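Local coordinates for Slr0280 protein (PDB 5H3K) that is of unknown function but carries a phosphodiester glycosidase (NAGPA-family) domain and so may act on phosphodiester-linked sugars, at residues 112-117 with 125-130; 323-328 with 581-586; 504-509 with 571-576. All blocks are in the same frame, centred on the assembly; numbering follows the deposited sequence.

Contact 1 of 3, residues 112-117 with 125-130; sequences QTLNAR and LDVTSL
The end of an antiparallel beta hairpin, strands 112-119 and 122-126, is held here by one backbone bond, two bridging waters and a row of side-chain contacts. Asp-126 N donates to Asn-115 O at 2.9 Å, almost straight and nearly along the C=O axis. The same oxygen receives the CA-H of Leu-125. Next to this bond, Ala-116 and Leu-125 form a non-hydrogen-bonded pair, with Ala-116 CB set against Leu-125 CD2 at 3.7 Å. Leu-114 crosses Leu-125 at about a right angle, its CD1 lying 4.0 Å from Leu-125 CB and also near Val-127 CG1 and Leu-130 CD2. Gln-112 crosses Leu-130 obliquely, Gln-112 OE1 3.8 Å from Leu-130 CD1. At Asp-126 the strands are already parting, and a water bridges Asn-115 N and Asp-126 O in place of a second direct bond. Another water links Asn-115 ND2 to Asp-126 OD2, which also makes a salt bridge with Arg-77. The other carboxylate oxygen shapes the departing chain: with CG anti to the backbone N (chi1 -175°), Asp-126 OD1 accepts Thr-128 N at 3.0 Å, closing an Asx turn. Thr-128 OG1 grips Asp-126 OD1 as well, from above the carboxylate plane, at 2.7 Å.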
ATOM      1  N   GLN A 112      18.923  23.384   3.846  1.00 29.94           N
ATOM      2  CA  GLN A 112      20.021  22.769   3.137  1.00 29.67           C
ATOM      3  C   GLN A 112      19.401  22.031   1.973  1.00 23.39           C
ATOM      4  O   GLN A 112      18.359  21.393   2.121  1.00 26.28           O
ATOM      5  CB  GLN A 112      20.750  21.794   4.063  1.00 26.14           C
ATOM      6  CG  GLN A 112      22.092  21.296   3.540  1.00 35.66           C
ATOM      7  CD  GLN A 112      23.117  21.142   4.651  1.00 37.98           C
ATOM      8  OE1 GLN A 112      22.860  21.516   5.801  1.00 43.31           O
ATOM      9  NE2 GLN A 112      24.286  20.597   4.314  1.00 36.24           N
ATOM     10  N   THR A 113      20.017  22.133   0.807  1.00 22.01           N
ATOM     11  CA  THR A 113      19.487  21.452  -0.359  1.00 20.60           C
ATOM     12  C   THR A 113      20.308  20.209  -0.635  1.00 20.02           C
ATOM     13  O   THR A 113      21.486  20.300  -0.982  1.00 21.06           O
ATOM     14  CB  THR A 113      19.486  22.372  -1.576  1.00 23.72           C
ATOM     15  OG1 THR A 113      18.481  23.376  -1.392  1.00 25.94           O
ATOM     16  CG2 THR A 113      19.190  21.577  -2.847  1.00 22.21           C
ATOM     17  N   LEU A 114      19.698  19.041  -0.462  1.00 13.42           N
ATOM     18  CA  LEU A 114      20.429  17.796  -0.637  1.00 13.13           C
ATOM     19  C   LEU A 114      20.297  17.337  -2.076  1.00 15.56           C
ATOM     20  O   LEU A 114      19.267  17.566  -2.710  1.00 14.52           O
ATOM     21  CB  LEU A 114      19.891  16.708   0.297  1.00 14.87           C
ATOM     22  CG  LEU A 114      19.700  17.066   1.770  1.00 14.25           C
ATOM     23  CD1 LEU A 114      19.382  15.805   2.549  1.00 14.33           C
ATOM     24  CD2 LEU A 114      20.945  17.729   2.327  1.00 20.30           C
ATOM     25  N   ASN A 115      21.341  16.709  -2.605  1.00 13.54           N
ATOM     26  CA  ASN A 115      21.212  16.052  -3.892  1.00 13.69           C
ATOM     27  C   ASN A 115      20.379  14.795  -3.726  1.00 13.81           C
ATOM     28  O   ASN A 115      20.521  14.084  -2.730  1.00 14.83           O
ATOM     29  CB  ASN A 115      22.576  15.676  -4.450  1.00 15.40           C
ATOM     30  CG  ASN A 115      23.393  16.885  -4.840  1.00 20.91           C
ATOM     31  OD1 ASN A 115      22.842  17.947  -5.162  1.00 24.84           O
ATOM     32  ND2 ASN A 115      24.713  16.735  -4.817  1.00 21.80           N
ATOM     33  N   ALA A 116      19.510  14.524  -4.695  1.00 16.22           N
ATOM     34  CA  ALA A 116      18.710  13.300  -4.692  1.00 13.48           C
ATOM     35  C   ALA A 116      19.001  12.496  -5.945  1.00 19.88           C
ATOM     36  O   ALA A 116      19.117  13.063  -7.033  1.00 19.50           O
ATOM     37  CB  ALA A 116      17.204  13.629  -4.595  1.00 13.65           C
ATOM     38  N   ARG A 117      19.124  11.178  -5.803  1.00 13.78           N
ATOM     39  CA  ARG A 117      19.267  10.323  -6.968  1.00 15.42           C
ATOM     40  C   ARG A 117      18.364   9.106  -6.859  1.00 16.28           C
ATOM     41  O   ARG A 117      18.224   8.514  -5.787  1.00 11.98           O
ATOM     42  CB  ARG A 117      20.717   9.887  -7.160  1.00 18.23           C
ATOM     43  CG  ARG A 117      21.266   9.029  -6.040  1.00 17.73           C
ATOM     44  CD  ARG A 117      22.725   8.672  -6.305  1.00 25.43           C
ATOM     45  NE  ARG A 117      22.870   7.523  -7.199  1.00 30.02           N
ATOM     46  CZ  ARG A 117      24.041   7.046  -7.615  1.00 31.57           C
ATOM     47  NH1 ARG A 117      25.170   7.630  -7.231  1.00 29.38           N
ATOM     48  NH2 ARG A 117      24.082   5.992  -8.421  1.00 30.69           N
ATOM     49  N   LEU A 125      18.756  10.429  -0.735  1.00  7.21           N
ATOM     50  CA  LEU A 125      19.229  11.779  -0.423  1.00  9.00           C
ATOM     51  C   LEU A 125      20.675  11.723   0.061  1.00 12.01           C
ATOM     52  O   LEU A 125      21.003  10.961   0.964  1.00 10.55           O
ATOM     53  CB  LEU A 125      18.343  12.451   0.645  1.00  9.16           C
ATOM     54  CG  LEU A 125      16.833  12.603   0.399  1.00 10.72           C
ATOM     55  CD1 LEU A 125      16.157  13.381   1.541  1.00  8.52           C
ATOM     56  CD2 LEU A 125      16.520  13.264  -0.944  1.00  8.82           C
ATOM     57  N   ASP A 126      21.544  12.525  -0.549  1.00 14.06           N
ATOM     58  CA  ASP A 126      22.960  12.563  -0.166  1.00 14.28           C
ATOM     59  C   ASP A 126      23.090  13.338   1.145  1.00 13.05           C
ATOM     60  O   ASP A 126      22.997  14.573   1.165  1.00 14.16           O
ATOM     61  CB  ASP A 126      23.781  13.216  -1.290  1.00 13.93           C
ATOM     62  CG  ASP A 126      25.287  13.195  -1.025  1.00 21.13           C
ATOM     63  OD1 ASP A 126      25.706  13.226   0.150  1.00 19.90           O
ATOM     64  OD2 ASP A 126      26.060  13.162  -2.008  1.00 19.77           O
ATOM     65  N   VAL A 127      23.288  12.607   2.241  1.00 12.43           N
ATOM     66  CA  VAL A 127      23.321  13.217   3.573  1.00 17.62           C
ATOM     67  C   VAL A 127      24.749  13.427   4.085  1.00 20.59           C
ATOM     68  O   VAL A 127      24.950  13.754   5.257  1.00 18.20           O
ATOM     69  CB  VAL A 127      22.527  12.375   4.608  1.00 17.03           C
ATOM     70  CG1 VAL A 127      21.055  12.275   4.200  1.00 14.84           C
ATOM     71  CG2 VAL A 127      23.149  10.993   4.762  1.00 14.23           C
ATOM     72  N   THR A 128      25.726  13.252   3.195  1.00 20.11           N
ATOM     73  CA  THR A 128      27.146  13.321   3.566  1.00 20.02           C
ATOM     74  C   THR A 128      27.524  14.639   4.241  1.00 22.52           C
ATOM     75  O   THR A 128      28.137  14.641   5.310  1.00 19.99           O
ATOM     76  CB  THR A 128      28.065  13.102   2.345  1.00 20.42           C
ATOM     77  OG1 THR A 128      27.591  11.990   1.581  1.00 21.23           O
ATOM     78  CG2 THR A 128      29.492  12.821   2.790  1.00 22.03           C
ATOM     79  N   SER A 129      27.154  15.756   3.623  1.00 22.51           N
ATOM     80  CA  SER A 129      27.475  17.067   4.184  1.00 26.08           C
ATOM     81  C   SER A 129      26.643  17.381   5.413  1.00 24.07           C
ATOM     82  O   SER A 129      27.143  17.943   6.395  1.00 22.90           O
ATOM     83  CB  SER A 129      27.287  18.161   3.140  1.00 23.42           C
ATOM     84  OG  SER A 129      28.327  18.104   2.183  1.00 36.01           O
ATOM     85  N   LEU A 130      25.365  17.023   5.341  1.00 22.84           N
ATOM     86  CA  LEU A 130      24.428  17.250   6.431  1.00 18.27           C
ATOM     87  C   LEU A 130      24.971  16.715   7.746  1.00 19.21           C
ATOM     88  O   LEU A 130      24.853  17.356   8.787  1.00 20.93           O
ATOM     89  CB  LEU A 130      23.103  16.551   6.120  1.00 21.38           C
ATOM     90  CG  LEU A 130      21.956  16.757   7.104  1.00 19.71           C
ATOM     91  CD1 LEU A 130      21.548  18.217   7.136  1.00 24.89           C
ATOM     92  CD2 LEU A 130      20.779  15.886   6.704  1.00 20.56           C
TER
HETATM   93  O   HOH W   1      23.551  16.415  -0.840  1.00 17.62           O
HETATM   94  O   HOH W   2      25.511  13.595  -4.677  1.00 22.30           O

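Contact 2 of 3, residues 323-328 with 581-586; sequences APLVTI and STSLAL
Helix 325-331 packs through its first turn against strand 584-586 and the loop before it, a helix-on-sheet contact near the centre of the chain. The sheet is antiparallel: strand 584-586 pairs with 336-339, which in turn pairs with 600-609. All five residues that touch are buried, and Leu-325 makes most of the contact from the helix side.

The apolar part is a leucine laid over the side of the loop and strand that carries Ser-583 and Ala-585. In Leu-325, CG anti to the backbone N (chi1 -179°) and a chi2 of -80° together bring the branch over Ser-583 to the methyl of Ala-585. There Leu-325 CD1 meets Ala-585 CB at 3.6 Å. Val-326 adds a looser touch, its CG2 lying 4.4 Å from Ala-585 CB. Leu-590 of the following strand packs on Leu-325, Val-326 and Ser-583, while Ala-337 and Ala-604 also contact Leu-325.

Apolar and polar groups meet closely at Ser-583, whose hydroxyl oxygen OG sits 3.2 Å from Leu-325 CB. Leu-325 CG also approaches the backbone oxygen Ser-583 O, at 3.6 Å.

The polar part runs through a water and through the loop itself. Leu-325 N, at the start of the helix just after the N-cap residue Pro-324, donates to a water at 2.9 Å, and that water donates to Ser-583 OG, so the helix start is tied to the serine side chain through a water. The serine hydroxyl takes the crowded position between its backbone N and carbonyl carbon (chi1 35°), from which Ser-583 OG donates to Ser-581 O at 2.8 Å, arriving above the carbonyl plane.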
ATOM      1  N   ALA A 323      -0.060  -9.875   4.226  1.00  5.25           N
ATOM      2  CA  ALA A 323       1.163  -9.268   4.748  1.00  5.64           C
ATOM      3  C   ALA A 323       0.975  -7.753   4.838  1.00  4.77           C
ATOM      4  O   ALA A 323       0.179  -7.187   4.093  1.00  5.49           O
ATOM      5  CB  ALA A 323       2.351  -9.607   3.829  1.00  6.43           C
ATOM      6  N   PRO A 324       1.721  -7.081   5.727  1.00  5.51           N
ATOM      7  CA  PRO A 324       1.632  -5.614   5.722  1.00  5.96           C
ATOM      8  C   PRO A 324       1.957  -5.053   4.344  1.00  5.62           C
ATOM      9  O   PRO A 324       2.850  -5.575   3.665  1.00  3.97           O
ATOM     10  CB  PRO A 324       2.718  -5.196   6.726  1.00  5.39           C
ATOM     11  CG  PRO A 324       2.842  -6.389   7.647  1.00  9.62           C
ATOM     12  CD  PRO A 324       2.676  -7.578   6.735  1.00  6.94           C
ATOM     13  N   LEU A 325       1.215  -4.031   3.922  1.00  5.26           N
ATOM     14  CA  LEU A 325       1.425  -3.396   2.627  1.00  3.50           C
ATOM     15  C   LEU A 325       2.879  -2.948   2.493  1.00  4.66           C
ATOM     16  O   LEU A 325       3.492  -3.106   1.433  1.00  4.23           O
ATOM     17  CB  LEU A 325       0.474  -2.196   2.461  1.00  2.51           C
ATOM     18  CG  LEU A 325       0.442  -1.325   1.192  1.00  3.89           C
ATOM     19  CD1 LEU A 325       1.559  -0.299   1.155  1.00  4.24           C
ATOM     20  CD2 LEU A 325       0.444  -2.153  -0.109  1.00  3.78           C
ATOM     21  N   VAL A 326       3.431  -2.390   3.563  1.00  3.90           N
ATOM     22  CA  VAL A 326       4.792  -1.877   3.503  1.00  5.44           C
ATOM     23  C   VAL A 326       5.805  -3.013   3.298  1.00  7.08           C
ATOM     24  O   VAL A 326       6.843  -2.816   2.662  1.00  6.78           O
ATOM     25  CB  VAL A 326       5.143  -0.994   4.731  1.00  5.56           C
ATOM     26  CG1 VAL A 326       5.518  -1.874   5.926  1.00  7.33           C
ATOM     27  CG2 VAL A 326       6.278  -0.027   4.378  1.00  8.69           C
ATOM     28  N   THR A 327       5.485  -4.203   3.810  1.00  4.72           N
ATOM     29  CA  THR A 327       6.312  -5.399   3.602  1.00  5.58           C
ATOM     30  C   THR A 327       6.202  -5.892   2.162  1.00  5.75           C
ATOM     31  O   THR A 327       7.214  -6.269   1.543  1.00  6.69           O
ATOM     32  CB  THR A 327       5.933  -6.528   4.586  1.00  7.96           C
ATOM     33  OG1 THR A 327       6.140  -6.058   5.928  1.00  7.76           O
ATOM     34  CG2 THR A 327       6.803  -7.753   4.348  1.00  8.77           C
ATOM     35  N   ILE A 328       4.982  -5.884   1.619  1.00  4.87           N
ATOM     36  CA  ILE A 328       4.799  -6.201   0.205  1.00  5.87           C
ATOM     37  C   ILE A 328       5.647  -5.248  -0.639  1.00  5.66           C
ATOM     38  O   ILE A 328       6.390  -5.690  -1.514  1.00  4.30           O
ATOM     39  CB  ILE A 328       3.310  -6.108  -0.223  1.00  4.00           C
ATOM     40  CG1 ILE A 328       2.465  -7.150   0.536  1.00  5.78           C
ATOM     41  CG2 ILE A 328       3.174  -6.273  -1.737  1.00  4.65           C
ATOM     42  CD1 ILE A 328       0.942  -7.044   0.276  1.00  5.03           C
ATOM     43  N   SER A 581      -6.991  -1.634   6.470  1.00  4.67           N
ATOM     44  CA  SER A 581      -6.231  -2.036   5.285  1.00  4.49           C
ATOM     45  C   SER A 581      -5.575  -0.849   4.578  1.00  2.91           C
ATOM     46  O   SER A 581      -4.550  -1.020   3.920  1.00  2.28           O
ATOM     47  CB  SER A 581      -7.108  -2.780   4.284  1.00  2.64           C
ATOM     48  OG  SER A 581      -7.621  -3.974   4.848  1.00  6.06           O
ATOM     49  N   THR A 582      -6.150   0.343   4.715  1.00  2.91           N
ATOM     50  CA  THR A 582      -5.627   1.502   3.976  1.00  3.43           C
ATOM     51  C   THR A 582      -4.162   1.748   4.325  1.00  2.39           C
ATOM     52  O   THR A 582      -3.816   1.903   5.487  1.00  2.91           O
ATOM     53  CB  THR A 582      -6.458   2.779   4.224  1.00  3.07           C
ATOM     54  OG1 THR A 582      -7.751   2.623   3.617  1.00  4.53           O
ATOM     55  CG2 THR A 582      -5.765   3.999   3.591  1.00  2.88           C
ATOM     56  N   SER A 583      -3.308   1.789   3.303  1.00  2.60           N
ATOM     57  CA  SER A 583      -1.882   2.036   3.490  1.00  2.60           C
ATOM     58  C   SER A 583      -1.235   2.349   2.140  1.00  4.31           C
ATOM     59  O   SER A 583      -1.527   1.705   1.127  1.00  1.93           O
ATOM     60  CB  SER A 583      -1.221   0.837   4.187  1.00  3.32           C
ATOM     61  OG  SER A 583      -1.831  -0.383   3.756  1.00  3.99           O
ATOM     62  N   LEU A 584      -0.376   3.355   2.135  1.00  3.68           N
ATOM     63  CA  LEU A 584       0.228   3.862   0.906  1.00  4.50           C
ATOM     64  C   LEU A 584       1.719   3.998   1.160  1.00  5.93           C
ATOM     65  O   LEU A 584       2.125   4.754   2.049  1.00  5.18           O
ATOM     66  CB  LEU A 584      -0.388   5.227   0.563  1.00  3.74           C
ATOM     67  CG  LEU A 584       0.192   6.074  -0.572  1.00  5.16           C
ATOM     68  CD1 LEU A 584       0.245   5.250  -1.842  1.00  6.84           C
ATOM     69  CD2 LEU A 584      -0.667   7.320  -0.768  1.00  8.70           C
ATOM     70  N   ALA A 585       2.534   3.255   0.400  1.00  4.48           N
ATOM     71  CA  ALA A 585       3.982   3.223   0.638  1.00  4.22           C
ATOM     72  C   ALA A 585       4.737   3.887  -0.504  1.00  4.27           C
ATOM     73  O   ALA A 585       4.403   3.695  -1.673  1.00  5.32           O
ATOM     74  CB  ALA A 585       4.492   1.777   0.838  1.00  3.83           C
ATOM     75  N   LEU A 586       5.766   4.661  -0.161  1.00  2.54           N
ATOM     76  CA  LEU A 586       6.606   5.305  -1.159  1.00  3.99           C
ATOM     77  C   LEU A 586       8.053   5.095  -0.750  1.00  5.00           C
ATOM     78  O   LEU A 586       8.437   5.417   0.379  1.00  6.51           O
ATOM     79  CB  LEU A 586       6.278   6.806  -1.259  1.00  4.05           C
ATOM     80  CG  LEU A 586       7.136   7.610  -2.252  1.00  5.05           C
ATOM     81  CD1 LEU A 586       6.828   7.191  -3.686  1.00  5.00           C
ATOM     82  CD2 LEU A 586       6.945   9.127  -2.063  1.00  6.87           C
TER
HETATM   83  O   HOH W   3      -0.927  -2.562   5.296  1.00  4.42           O

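Contact 3 of 3, residues 504-509 with 571-576; sequences LLIDQG and VNALNL
Ala-573 O is gripped by two N-H groups, Leu-505 N at 2.9 Å and Ile-506 N at 3.3 Å, both in the carbonyl plane. This is the signature of a classic beta bulge, here between antiparallel strands 504-507 and 572-576 of an eight-stranded sheet, and it shifts the register by one residue. Ala-573 N returns a bond to Ile-506 O, while on the same face Ile-506 CB packs on Ala-573 CB at 3.9 Å. Leu-505 reaches across to the partner strand, crossing Asn-575 obliquely, with Leu-505 CD1 3.8 Å from Asn-575 CB; Phe-561 and Leu-565 of helix 558-567 also touch Leu-505.

Past the end of strand 504-507, the side chain of Asn-572 supplies the acceptor. Its CG is anti to the carbonyl carbon (chi1 -66°). Asn-572 OD1 accepts Gln-508 N at 2.8 Å in an almost straight bond, the donor above the amide plane. An alanine at Asn-572 would remove this acceptor and would probably loosen the turn at Gln-508, whose backbone has positive phi. Gln-508 and Asn-572 run side by side, their amide planes 42° apart. Gly-509 N donates to Val-571 O at 2.8 Å, in plane and on a lone pair.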
ATOM      1  N   LEU A 504     -17.293   1.182  -7.732  1.00  4.48           N
ATOM      2  CA  LEU A 504     -16.894   2.213  -8.680  1.00  6.09           C
ATOM      3  C   LEU A 504     -17.526   3.527  -8.209  1.00  7.34           C
ATOM      4  O   LEU A 504     -18.725   3.567  -7.924  1.00  8.23           O
ATOM      5  CB  LEU A 504     -17.388   1.848 -10.079  1.00  6.33           C
ATOM      6  CG  LEU A 504     -16.909   2.729 -11.225  1.00  8.17           C
ATOM      7  CD1 LEU A 504     -15.399   2.606 -11.375  1.00  9.11           C
ATOM      8  CD2 LEU A 504     -17.620   2.293 -12.512  1.00 11.54           C
ATOM      9  N   LEU A 505     -16.734   4.590  -8.107  1.00  6.44           N
ATOM     10  CA  LEU A 505     -17.236   5.840  -7.513  1.00  7.46           C
ATOM     11  C   LEU A 505     -17.483   6.927  -8.557  1.00 10.34           C
ATOM     12  O   LEU A 505     -18.514   7.607  -8.523  1.00 10.63           O
ATOM     13  CB  LEU A 505     -16.287   6.363  -6.431  1.00  8.13           C
ATOM     14  CG  LEU A 505     -16.103   5.458  -5.213  1.00  6.83           C
ATOM     15  CD1 LEU A 505     -15.058   6.050  -4.273  1.00  8.00           C
ATOM     16  CD2 LEU A 505     -17.433   5.266  -4.482  1.00  9.40           C
ATOM     17  N   ILE A 506     -16.532   7.104  -9.469  1.00  7.47           N
ATOM     18  CA  ILE A 506     -16.651   8.137 -10.501  1.00  7.46           C
ATOM     19  C   ILE A 506     -16.371   7.541 -11.879  1.00 12.53           C
ATOM     20  O   ILE A 506     -15.427   6.758 -12.050  1.00  8.65           O
ATOM     21  CB  ILE A 506     -15.681   9.316 -10.225  1.00  9.20           C
ATOM     22  CG1 ILE A 506     -15.905   9.875  -8.812  1.00  9.96           C
ATOM     23  CG2 ILE A 506     -15.845  10.409 -11.285  1.00 12.83           C
ATOM     24  CD1 ILE A 506     -14.949  10.991  -8.409  1.00 13.22           C
ATOM     25  N   ASP A 507     -17.188   7.903 -12.866  1.00 11.43           N
ATOM     26  CA  ASP A 507     -17.001   7.396 -14.223  1.00 13.37           C
ATOM     27  C   ASP A 507     -17.269   8.502 -15.237  1.00 15.35           C
ATOM     28  O   ASP A 507     -18.372   9.058 -15.273  1.00 17.17           O
ATOM     29  CB  ASP A 507     -17.915   6.199 -14.489  1.00 15.43           C
ATOM     30  CG  ASP A 507     -17.567   5.478 -15.783  1.00 24.35           C
ATOM     31  OD1 ASP A 507     -18.032   5.913 -16.855  1.00 30.61           O
ATOM     32  OD2 ASP A 507     -16.830   4.472 -15.727  1.00 29.50           O
ATOM     33  N   GLN A 508     -16.250   8.822 -16.034  1.00 14.54           N
ATOM     34  CA  GLN A 508     -16.298   9.922 -17.002  1.00 17.99           C
ATOM     35  C   GLN A 508     -16.836  11.192 -16.366  1.00 21.44           C
ATOM     36  O   GLN A 508     -17.747  11.823 -16.906  1.00 22.44           O
ATOM     37  CB  GLN A 508     -17.143   9.549 -18.229  1.00 21.08           C
ATOM     38  CG  GLN A 508     -16.912   8.125 -18.759  1.00 27.12           C
ATOM     39  CD  GLN A 508     -15.550   7.906 -19.422  1.00 37.81           C
ATOM     40  OE1 GLN A 508     -14.512   8.378 -18.945  1.00 38.28           O
ATOM     41  NE2 GLN A 508     -15.554   7.168 -20.528  1.00 42.97           N
ATOM     42  N   GLY A 509     -16.291  11.533 -15.198  1.00 15.57           N
ATOM     43  CA  GLY A 509     -16.637  12.758 -14.505  1.00 15.80           C
ATOM     44  C   GLY A 509     -17.906  12.707 -13.684  1.00 17.52           C
ATOM     45  O   GLY A 509     -18.179  13.633 -12.921  1.00 26.93           O
ATOM     46  N   VAL A 571     -11.437  11.849 -12.857  1.00  7.67           N
ATOM     47  CA  VAL A 571     -12.478  11.638 -13.871  1.00 10.60           C
ATOM     48  C   VAL A 571     -13.029  10.212 -13.836  1.00 10.18           C
ATOM     49  O   VAL A 571     -14.177   9.982 -14.194  1.00 12.42           O
ATOM     50  CB  VAL A 571     -11.994  11.993 -15.293  1.00 13.01           C
ATOM     51  CG1 VAL A 571     -11.477  13.413 -15.321  1.00 20.97           C
ATOM     52  CG2 VAL A 571     -10.914  11.050 -15.750  1.00 21.85           C
ATOM     53  N   ASN A 572     -12.198   9.257 -13.422  1.00  8.31           N
ATOM     54  CA  ASN A 572     -12.649   7.896 -13.129  1.00  8.46           C
ATOM     55  C   ASN A 572     -12.025   7.547 -11.783  1.00  7.09           C
ATOM     56  O   ASN A 572     -10.887   7.926 -11.547  1.00  5.77           O
ATOM     57  CB  ASN A 572     -12.133   6.905 -14.187  1.00  7.98           C
ATOM     58  CG  ASN A 572     -12.718   7.146 -15.572  1.00 12.51           C
ATOM     59  OD1 ASN A 572     -13.924   7.308 -15.736  1.00 14.45           O
ATOM     60  ND2 ASN A 572     -11.857   7.144 -16.577  1.00 18.12           N
ATOM     61  N   ALA A 573     -12.752   6.854 -10.902  1.00  5.77           N
ATOM     62  CA  ALA A 573     -12.251   6.530  -9.573  1.00  5.04           C
ATOM     63  C   ALA A 573     -12.851   5.227  -9.073  1.00  5.27           C
ATOM     64  O   ALA A 573     -14.059   5.010  -9.190  1.00  4.99           O
ATOM     65  CB  ALA A 573     -12.569   7.674  -8.581  1.00  6.59           C
ATOM     66  N   LEU A 574     -11.995   4.374  -8.515  1.00  2.33           N
ATOM     67  CA  LEU A 574     -12.386   3.084  -7.966  1.00  3.80           C
ATOM     68  C   LEU A 574     -12.045   3.060  -6.489  1.00  3.29           C
ATOM     69  O   LEU A 574     -10.889   3.307  -6.099  1.00  2.83           O
ATOM     70  CB  LEU A 574     -11.628   1.957  -8.684  1.00  3.32           C
ATOM     71  CG  LEU A 574     -11.751   0.552  -8.091  1.00  2.87           C
ATOM     72  CD1 LEU A 574     -13.172   0.057  -8.261  1.00  4.67           C
ATOM     73  CD2 LEU A 574     -10.755  -0.371  -8.814  1.00  4.34           C
ATOM     74  N   ASN A 575     -13.047   2.775  -5.664  1.00  4.27           N
ATOM     75  CA  ASN A 575     -12.826   2.550  -4.244  1.00  4.55           C
ATOM     76  C   ASN A 575     -12.066   1.248  -4.066  1.00  3.61           C
ATOM     77  O   ASN A 575     -12.429   0.232  -4.661  1.00  3.55           O
ATOM     78  CB  ASN A 575     -14.145   2.484  -3.479  1.00  3.20           C
ATOM     79  CG  ASN A 575     -13.934   2.425  -1.976  1.00  3.51           C
ATOM     80  OD1 ASN A 575     -13.353   3.350  -1.378  1.00  4.66           O
ATOM     81  ND2 ASN A 575     -14.365   1.323  -1.354  1.00  4.53           N
ATOM     82  N   LEU A 576     -10.984   1.294  -3.296  1.00  3.88           N
ATOM     83  CA  LEU A 576     -10.218   0.095  -2.966  1.00  3.52           C
ATOM     84  C   LEU A 576     -10.594  -0.278  -1.538  1.00  3.07           C
ATOM     85  O   LEU A 576     -11.389   0.430  -0.899  1.00  4.81           O
ATOM     86  CB  LEU A 576      -8.709   0.378  -3.094  1.00  2.86           C
ATOM     87  CG  LEU A 576      -8.210   0.735  -4.511  1.00  2.18           C
ATOM     88  CD1 LEU A 576      -6.722   1.179  -4.539  1.00  3.26           C
ATOM     89  CD2 LEU A 576      -8.436  -0.415  -5.483  1.00  2.36           C
TER

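Contact 2 is the core contact, wholly buried, its centre about 3 Å from the chain centre; contacts 1 and 3 are only partly buried, with centres about 27 and 19 Å from it. They share no strand or helix. Contacts 1 and 3 each pair antiparallel strands, but one closes a local hairpin whereas the other joins strands over 60 residues apart. Contact 2 joins a helix to a different sheet across some 250 residues. Direct backbone bonding is richest in contact 3 and falls to a single bond in contact 1; contact 2 relies on aliphatic packing and one bridging water. Strand 584-586 follows strand 572-576 in the chain, and contacts 2 and 3 come within about 6 Å between nearest atoms.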